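Local coordinates for flagellar hook-associated protein 3 (Bacillus cereus, PDB 5ZIY) that probably serves, as the hook-associated protein FlgL, as part of the junction between hook and filament in the bacterial flagellum, at residues Leu86-Glu91 and Leu105-Asp110; Lys81-Leu86 and Pro142-Leu147; Glu22-Asp27 and Leu124-Glu129. All blocks are in the same frame, centred on the assembly; numbering follows the deposited sequence.

Contacts 1 and 2 are neighbours, with centres 9 Å apart, and both use helix 67-87: contact 2 packs its last turns against helix 137-155, and contact 1 ties its end to the loop 105-110. L86 belongs to both, and F107 CD2 of contact 1 lies 3.8 Å from I144 CD1 of contact 2. Contact 3, where a hairpin turn meets helix 8-60, has its centre about 29 Å from that of contact 1 and about 34 Å from that of contact 2; contacts 2 and 3 lie on opposite sides of the chain's centre. Separate zinc ions are bound by E91, in segment 86-91, and E129, in segment 124-129, neither of which joins the packing between segments.

Contact 1 (Leu86-Glu91 and Leu105-Asp110); sequences LANTKE and LPFTED. With ZN (zinc ion), chain D.
N88 OD1 lies at the edge of the F107 ring, in its plane, while the methyl CB of A87 approaches the same ring obliquely, 3.7 Å from F107 CD1. The N88 amide pairs with the backbone of F107 at both ends. F107 N donates to N88 OD1 at 3.0 Å, and N88 ND2 donates to F107 O at 3.1 Å. Each donor lies in the carbonyl plane of its acceptor, on a lone pair, and the bonds are fairly straight (156° and 162°). Asparagine suits the place because one short side chain offers both acceptor and donor; two bonds to one residue fix the amide's rotation. The ring of P106, which has no N-H to offer, slides past, and P106 CD lies 3.1 Å from N88 OD1. Small A87 lets the F107 ring settle close to the helix, and I144 of helix 137-155 also touches that ring. Away from this pairing, E91 holds a zinc ion with both carboxylate oxygens, and a water binds the same ion. The side-chain amide of N88, just past the end of helix 67-87, thus makes a two-bond, backbone-like pair with the N-H and C=O of F107, holding the loop 105-110 to the helix end.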
# COMPACT_ATOMS: atom_id res chain seq x y z
N LEU A 86 -9.59 -0.42 0.42
CA LEU A 86 -8.18 -0.67 0.60
C LEU A 86 -7.35 0.58 0.28
O LEU A 86 -6.39 0.88 0.95
CB LEU A 86 -7.70 -1.91 -0.23
CG LEU A 86 -8.18 -3.32 0.08
CD1 LEU A 86 -7.76 -4.32 -1.06
CD2 LEU A 86 -7.69 -3.92 1.48
N ALA A 87 -7.71 1.33 -0.73
CA ALA A 87 -6.98 2.54 -1.06
C ALA A 87 -7.10 3.62 0.02
O ALA A 87 -6.21 4.49 0.15
CB ALA A 87 -7.44 3.06 -2.49
N ASN A 88 -8.18 3.56 0.81
CA ASN A 88 -8.43 4.47 1.88
C ASN A 88 -7.94 3.97 3.25
O ASN A 88 -8.37 4.51 4.25
CB ASN A 88 -9.96 4.80 1.95
CG ASN A 88 -10.41 5.66 0.79
OD1 ASN A 88 -9.62 6.45 0.27
ND2 ASN A 88 -11.67 5.51 0.36
N THR A 89 -7.03 2.99 3.29
CA THR A 89 -6.43 2.52 4.54
C THR A 89 -5.70 3.64 5.31
O THR A 89 -4.95 4.43 4.75
CB THR A 89 -5.51 1.28 4.31
OG1 THR A 89 -6.29 0.24 3.72
CG2 THR A 89 -4.90 0.76 5.62
N LYS A 90 -6.01 3.72 6.61
CA LYS A 90 -5.51 4.76 7.50
C LYS A 90 -4.84 4.16 8.73
O LYS A 90 -5.35 3.25 9.32
CB LYS A 90 -6.68 5.62 7.93
CG LYS A 90 -6.41 6.71 8.94
CD LYS A 90 -7.72 7.51 9.19
CE LYS A 90 -7.55 8.67 10.15
NZ LYS A 90 -8.86 9.02 10.78
N GLU A 91 -3.68 4.68 9.10
CA GLU A 91 -2.93 4.21 10.23
C GLU A 91 -2.17 5.37 10.82
O GLU A 91 -1.63 6.17 10.06
CB GLU A 91 -1.95 3.12 9.75
CG GLU A 91 -0.99 2.57 10.80
CD GLU A 91 -1.67 2.05 12.05
OE1 GLU A 91 -2.85 1.63 12.01
OE2 GLU A 91 -0.97 2.06 13.09
N LEU A 105 -11.30 11.33 2.89
CA LEU A 105 -10.92 10.09 2.29
C LEU A 105 -10.14 10.40 1.00
O LEU A 105 -10.58 11.20 0.18
CB LEU A 105 -12.15 9.24 2.00
CG LEU A 105 -12.97 8.64 3.18
CD1 LEU A 105 -14.14 7.82 2.60
CD2 LEU A 105 -12.14 7.78 4.11
N PRO A 106 -8.99 9.73 0.78
CA PRO A 106 -8.19 10.14 -0.36
C PRO A 106 -8.72 9.69 -1.72
O PRO A 106 -8.41 10.35 -2.73
CB PRO A 106 -6.84 9.51 -0.06
CG PRO A 106 -7.09 8.47 0.87
CD PRO A 106 -8.22 8.88 1.69
N PHE A 107 -9.49 8.60 -1.76
CA PHE A 107 -10.08 8.18 -3.02
C PHE A 107 -11.59 8.06 -2.96
O PHE A 107 -12.14 7.51 -2.02
CB PHE A 107 -9.51 6.86 -3.48
CG PHE A 107 -8.05 6.90 -3.68
CD1 PHE A 107 -7.19 6.75 -2.63
CD2 PHE A 107 -7.51 7.13 -4.93
CE1 PHE A 107 -5.84 6.81 -2.80
CE2 PHE A 107 -6.16 7.18 -5.09
CZ PHE A 107 -5.34 7.04 -4.02
N THR A 108 -12.22 8.56 -4.03
CA THR A 108 -13.65 8.31 -4.29
C THR A 108 -13.88 7.03 -5.06
O THR A 108 -12.97 6.46 -5.64
CB THR A 108 -14.29 9.49 -5.07
OG1 THR A 108 -13.89 9.44 -6.44
CG2 THR A 108 -13.86 10.80 -4.50
N GLU A 109 -15.14 6.61 -5.11
CA GLU A 109 -15.54 5.46 -5.94
C GLU A 109 -15.28 5.66 -7.41
O GLU A 109 -15.31 4.72 -8.15
CB GLU A 109 -17.05 5.21 -5.78
N ASP A 110 -15.12 6.91 -7.84
CA ASP A 110 -14.76 7.20 -9.22
C ASP A 110 -13.25 7.18 -9.45
O ASP A 110 -12.79 7.39 -10.57
CB ASP A 110 -15.27 8.60 -9.62
CG ASP A 110 -16.74 8.78 -9.38
OD1 ASP A 110 -17.51 7.81 -9.55
OD2 ASP A 110 -17.14 9.91 -9.00
ZN ZN D . -2.84 1.58 14.63
O HOH W 1 -2.67 -0.82 13.87

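Contact 2 (Lys81-Leu86 and Pro142-Leu147); sequences KQVVYL and PVIKTL
In the helix that brings V83 to L147, L86 N donates to Q82 O at 2.9 Å, one of the bonds that keep helix 81-86 regular; across the contact itself there is no hydrogen bond. The meeting is of methyl groups. V83 carries most of it: its CG1 stands anti to the backbone N (chi1 172°) and comes 3.9 Å from V143 CG1, also bordering L147, while V83 CG2 packs 3.6 Å from L147 CD1. Both partners cross the V83 side chain at about a right angle. One residue on, V84 CG2 meets I144 CG2 at 3.9 Å, again crosswise. Compact, beta-branched valine offers two fixed methyls to the facing helix, and the longer L147 and I144 span the rest. The segments run antiparallel, with axes 10.1 Å apart and directions 165° apart. Helix 137-155 is kinked at P142 and V143, and P142 has no N-H for the turn before. This is antiparallel helix packing within a helical bundle, to which S48, L49 and A52 of helix 8-60 add a third wall. With only dispersion and the burial of apolar surface acting across it, the contact is set by the fit of shapes and not by directional bonds.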
# COMPACT_ATOMS: atom_id res chain seq x y z
N LYS A 81 -15.48 -1.74 -4.96
CA LYS A 81 -15.71 -1.27 -3.59
C LYS A 81 -14.60 -1.73 -2.64
O LYS A 81 -14.15 -0.97 -1.81
CB LYS A 81 -17.10 -1.71 -3.10
CG LYS A 81 -18.25 -1.07 -3.90
CD LYS A 81 -19.63 -1.46 -3.28
CE LYS A 81 -20.82 -1.41 -4.28
NZ LYS A 81 -20.78 -0.24 -5.22
N GLN A 82 -14.12 -2.96 -2.79
CA GLN A 82 -13.11 -3.47 -1.87
C GLN A 82 -11.81 -2.70 -2.10
O GLN A 82 -11.11 -2.35 -1.15
CB GLN A 82 -12.91 -4.97 -2.12
CG GLN A 82 -11.69 -5.61 -1.46
CD GLN A 82 -11.87 -5.80 0.04
OE1 GLN A 82 -12.75 -5.19 0.67
NE2 GLN A 82 -11.03 -6.68 0.62
N VAL A 83 -11.50 -2.42 -3.38
CA VAL A 83 -10.25 -1.73 -3.70
C VAL A 83 -10.27 -0.28 -3.24
O VAL A 83 -9.24 0.24 -2.81
CB VAL A 83 -9.93 -1.81 -5.22
CG1 VAL A 83 -8.73 -0.95 -5.57
CG2 VAL A 83 -9.66 -3.27 -5.61
N VAL A 84 -11.42 0.38 -3.36
CA VAL A 84 -11.58 1.72 -2.82
C VAL A 84 -11.39 1.69 -1.27
O VAL A 84 -10.69 2.51 -0.73
CB VAL A 84 -12.92 2.35 -3.21
CG1 VAL A 84 -13.12 3.67 -2.48
CG2 VAL A 84 -12.99 2.63 -4.68
N TYR A 85 -12.00 0.74 -0.57
CA TYR A 85 -11.77 0.55 0.87
C TYR A 85 -10.28 0.42 1.18
O TYR A 85 -9.77 1.14 2.02
CB TYR A 85 -12.56 -0.66 1.35
CG TYR A 85 -12.18 -1.34 2.66
CD1 TYR A 85 -12.53 -0.81 3.92
CD2 TYR A 85 -11.54 -2.59 2.63
CE1 TYR A 85 -12.20 -1.51 5.12
CE2 TYR A 85 -11.22 -3.27 3.81
CZ TYR A 85 -11.53 -2.74 5.03
OH TYR A 85 -11.16 -3.51 6.16
N LEU A 86 -9.59 -0.42 0.42
CA LEU A 86 -8.18 -0.67 0.60
C LEU A 86 -7.35 0.58 0.28
O LEU A 86 -6.39 0.88 0.95
CB LEU A 86 -7.70 -1.91 -0.23
CG LEU A 86 -8.18 -3.32 0.08
CD1 LEU A 86 -7.76 -4.32 -1.06
CD2 LEU A 86 -7.69 -3.92 1.48
N PRO A 142 -5.60 5.06 -11.33
CA PRO A 142 -5.97 4.37 -12.57
C PRO A 142 -6.49 2.94 -12.31
O PRO A 142 -7.29 2.43 -13.11
CB PRO A 142 -4.67 4.39 -13.44
CG PRO A 142 -3.70 5.26 -12.76
CD PRO A 142 -4.16 5.37 -11.28
N VAL A 143 -6.06 2.32 -11.21
CA VAL A 143 -6.60 1.06 -10.80
C VAL A 143 -8.09 1.14 -10.68
O VAL A 143 -8.81 0.34 -11.26
CB VAL A 143 -6.03 0.60 -9.46
CG1 VAL A 143 -6.78 -0.60 -8.95
CG2 VAL A 143 -4.57 0.25 -9.66
N ILE A 144 -8.55 2.15 -9.93
CA ILE A 144 -9.97 2.31 -9.63
C ILE A 144 -10.75 2.71 -10.87
O ILE A 144 -11.83 2.19 -11.11
CB ILE A 144 -10.18 3.35 -8.48
CG1 ILE A 144 -9.47 2.87 -7.23
CG2 ILE A 144 -11.68 3.63 -8.23
CD1 ILE A 144 -9.25 3.95 -6.13
N LYS A 145 -10.22 3.63 -11.67
CA LYS A 145 -10.93 4.09 -12.87
C LYS A 145 -11.15 2.94 -13.84
O LYS A 145 -12.23 2.82 -14.39
CB LYS A 145 -10.18 5.22 -13.58
CG LYS A 145 -10.22 6.50 -12.77
CD LYS A 145 -9.28 7.59 -13.29
CE LYS A 145 -9.54 8.93 -12.55
NZ LYS A 145 -8.42 9.92 -12.68
N THR A 146 -10.11 2.11 -14.01
CA THR A 146 -10.22 0.94 -14.87
C THR A 146 -11.29 -0.03 -14.32
O THR A 146 -12.13 -0.48 -15.07
CB THR A 146 -8.87 0.22 -15.03
OG1 THR A 146 -7.92 1.14 -15.60
CG2 THR A 146 -8.99 -1.02 -15.95
N LEU A 147 -11.29 -0.30 -13.01
CA LEU A 147 -12.28 -1.25 -12.45
C LEU A 147 -13.70 -0.68 -12.71
O LEU A 147 -14.62 -1.41 -13.08
CB LEU A 147 -12.07 -1.50 -10.94
CG LEU A 147 -10.87 -2.36 -10.54
CD1 LEU A 147 -10.73 -2.40 -8.96
CD2 LEU A 147 -10.94 -3.75 -11.14

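Contact 3 (Glu22-Asp27 and Leu124-Glu129); sequences EQMQKD and LNDGYE. With ZN (zinc ion), chain C.
The methyl CE of M24 sits only 3.1 Å from D126 OD2 and is also too close to D126 CG for an ordinary carbon-carbon contact, so the exact position of this methyl is doubtful. M24 CG stands anti to the backbone N, and a bend at chi2 (74°) carries the sulfur toward the loop. The same methyl packs 3.6 Å from L124 CD2, an apolar contact that suits a flexible, unbranched side chain; L197 of helix 162-204 also touches M24. The loop is the tip of the hairpin between strands 120-123 and 129-133, a type I turn from L124 to G127 followed by a G1 beta bulge. G127 N donates to L124 O, and L124 N returns to Y128 O at 2.7 Å. At its positive phi (101°), G127 has no CB to press on the carbonyl oxygen of D126. D126 OD1 accepts from Y128 N, 3.1 Å away and above the carboxylate plane, forming an Asx turn; aspartate suits the place because its short carboxylate reaches the N-H two residues on. One turn along the helix from M24, D27 OD2 accepts a weak, bent bond (118°) from N125 N at 2.9 Å. Within the helix, D27 OD1 accepts from Q23 NE2 at 2.7 Å, the donor lying above the carboxylate plane. The Q23 and N125 side chains cross at about a right angle, with Q23 CG 3.7 Å from N125 ND2. Beyond the turn, E129 OE2 binds a zinc ion at 2.2 Å.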
# COMPACT_ATOMS: atom_id res chain seq x y z
N GLU A 22 17.35 1.86 22.54
CA GLU A 22 15.92 1.81 22.89
C GLU A 22 15.05 2.63 21.92
O GLU A 22 13.98 2.16 21.50
CB GLU A 22 15.69 2.35 24.30
N GLN A 23 15.47 3.83 21.59
CA GLN A 23 14.63 4.69 20.77
C GLN A 23 14.56 4.09 19.38
O GLN A 23 13.52 4.04 18.77
CB GLN A 23 15.18 6.12 20.69
CG GLN A 23 14.31 7.04 19.82
CD GLN A 23 12.88 7.06 20.33
OE1 GLN A 23 12.64 7.36 21.52
NE2 GLN A 23 11.92 6.73 19.46
N MET A 24 15.70 3.65 18.87
CA MET A 24 15.75 3.02 17.57
C MET A 24 14.86 1.77 17.49
O MET A 24 14.21 1.56 16.48
CB MET A 24 17.19 2.63 17.26
CG MET A 24 17.36 2.04 15.89
SD MET A 24 17.25 3.24 14.59
CE MET A 24 17.98 2.30 13.21
N GLN A 25 14.82 0.97 18.56
CA GLN A 25 13.96 -0.18 18.64
C GLN A 25 12.47 0.19 18.53
O GLN A 25 11.69 -0.55 17.92
CB GLN A 25 14.19 -0.93 20.00
N LYS A 26 12.08 1.30 19.16
CA LYS A 26 10.70 1.78 19.05
C LYS A 26 10.43 2.28 17.65
O LYS A 26 9.40 2.00 17.07
CB LYS A 26 10.42 2.87 20.07
CG LYS A 26 10.27 2.29 21.45
CD LYS A 26 10.77 3.20 22.56
CE LYS A 26 9.79 4.29 22.94
NZ LYS A 26 10.01 4.67 24.41
N ASP A 27 11.38 3.02 17.09
CA ASP A 27 11.23 3.57 15.75
C ASP A 27 11.08 2.40 14.74
O ASP A 27 10.24 2.45 13.84
CB ASP A 27 12.46 4.39 15.41
CG ASP A 27 12.50 5.74 16.11
OD1 ASP A 27 11.50 6.11 16.83
OD2 ASP A 27 13.53 6.46 15.89
N LEU A 124 14.29 7.34 11.21
CA LEU A 124 14.78 6.59 12.35
C LEU A 124 15.75 7.41 13.20
O LEU A 124 16.32 8.39 12.71
CB LEU A 124 15.50 5.32 11.86
CG LEU A 124 14.70 4.05 11.67
CD1 LEU A 124 13.30 4.35 11.20
CD2 LEU A 124 15.48 3.03 10.76
N ASN A 125 15.95 6.97 14.45
CA ASN A 125 16.87 7.64 15.39
C ASN A 125 18.28 7.77 14.86
O ASN A 125 18.96 8.72 15.20
CB ASN A 125 16.96 6.87 16.72
CG ASN A 125 17.54 7.73 17.86
OD1 ASN A 125 18.46 7.32 18.59
ND2 ASN A 125 16.97 8.89 18.03
N ASP A 126 18.72 6.80 14.05
CA ASP A 126 20.04 6.79 13.44
C ASP A 126 20.11 7.50 12.07
O ASP A 126 21.10 7.35 11.36
CB ASP A 126 20.56 5.33 13.27
CG ASP A 126 19.94 4.62 12.07
OD1 ASP A 126 18.96 5.11 11.51
OD2 ASP A 126 20.42 3.53 11.67
N GLY A 127 19.08 8.23 11.67
CA GLY A 127 19.14 8.96 10.40
C GLY A 127 18.44 8.36 9.19
O GLY A 127 18.18 9.09 8.23
N TYR A 128 18.12 7.06 9.23
CA TYR A 128 17.48 6.42 8.07
C TYR A 128 16.05 6.96 7.83
O TYR A 128 15.22 6.93 8.70
CB TYR A 128 17.46 4.89 8.21
CG TYR A 128 16.85 4.17 7.01
CD1 TYR A 128 17.59 3.92 5.84
CD2 TYR A 128 15.54 3.75 7.06
CE1 TYR A 128 16.99 3.23 4.74
CE2 TYR A 128 14.94 3.10 5.97
CZ TYR A 128 15.65 2.84 4.83
OH TYR A 128 14.96 2.20 3.79
N GLU A 129 15.80 7.40 6.62
CA GLU A 129 14.51 7.95 6.23
C GLU A 129 13.76 7.15 5.20
O GLU A 129 14.34 6.65 4.30
CB GLU A 129 14.73 9.32 5.60
CG GLU A 129 15.35 10.28 6.53
CD GLU A 129 15.31 11.66 5.94
OE1 GLU A 129 15.81 11.83 4.79
OE2 GLU A 129 14.74 12.55 6.62
ZN ZN C . 15.48 14.42 5.82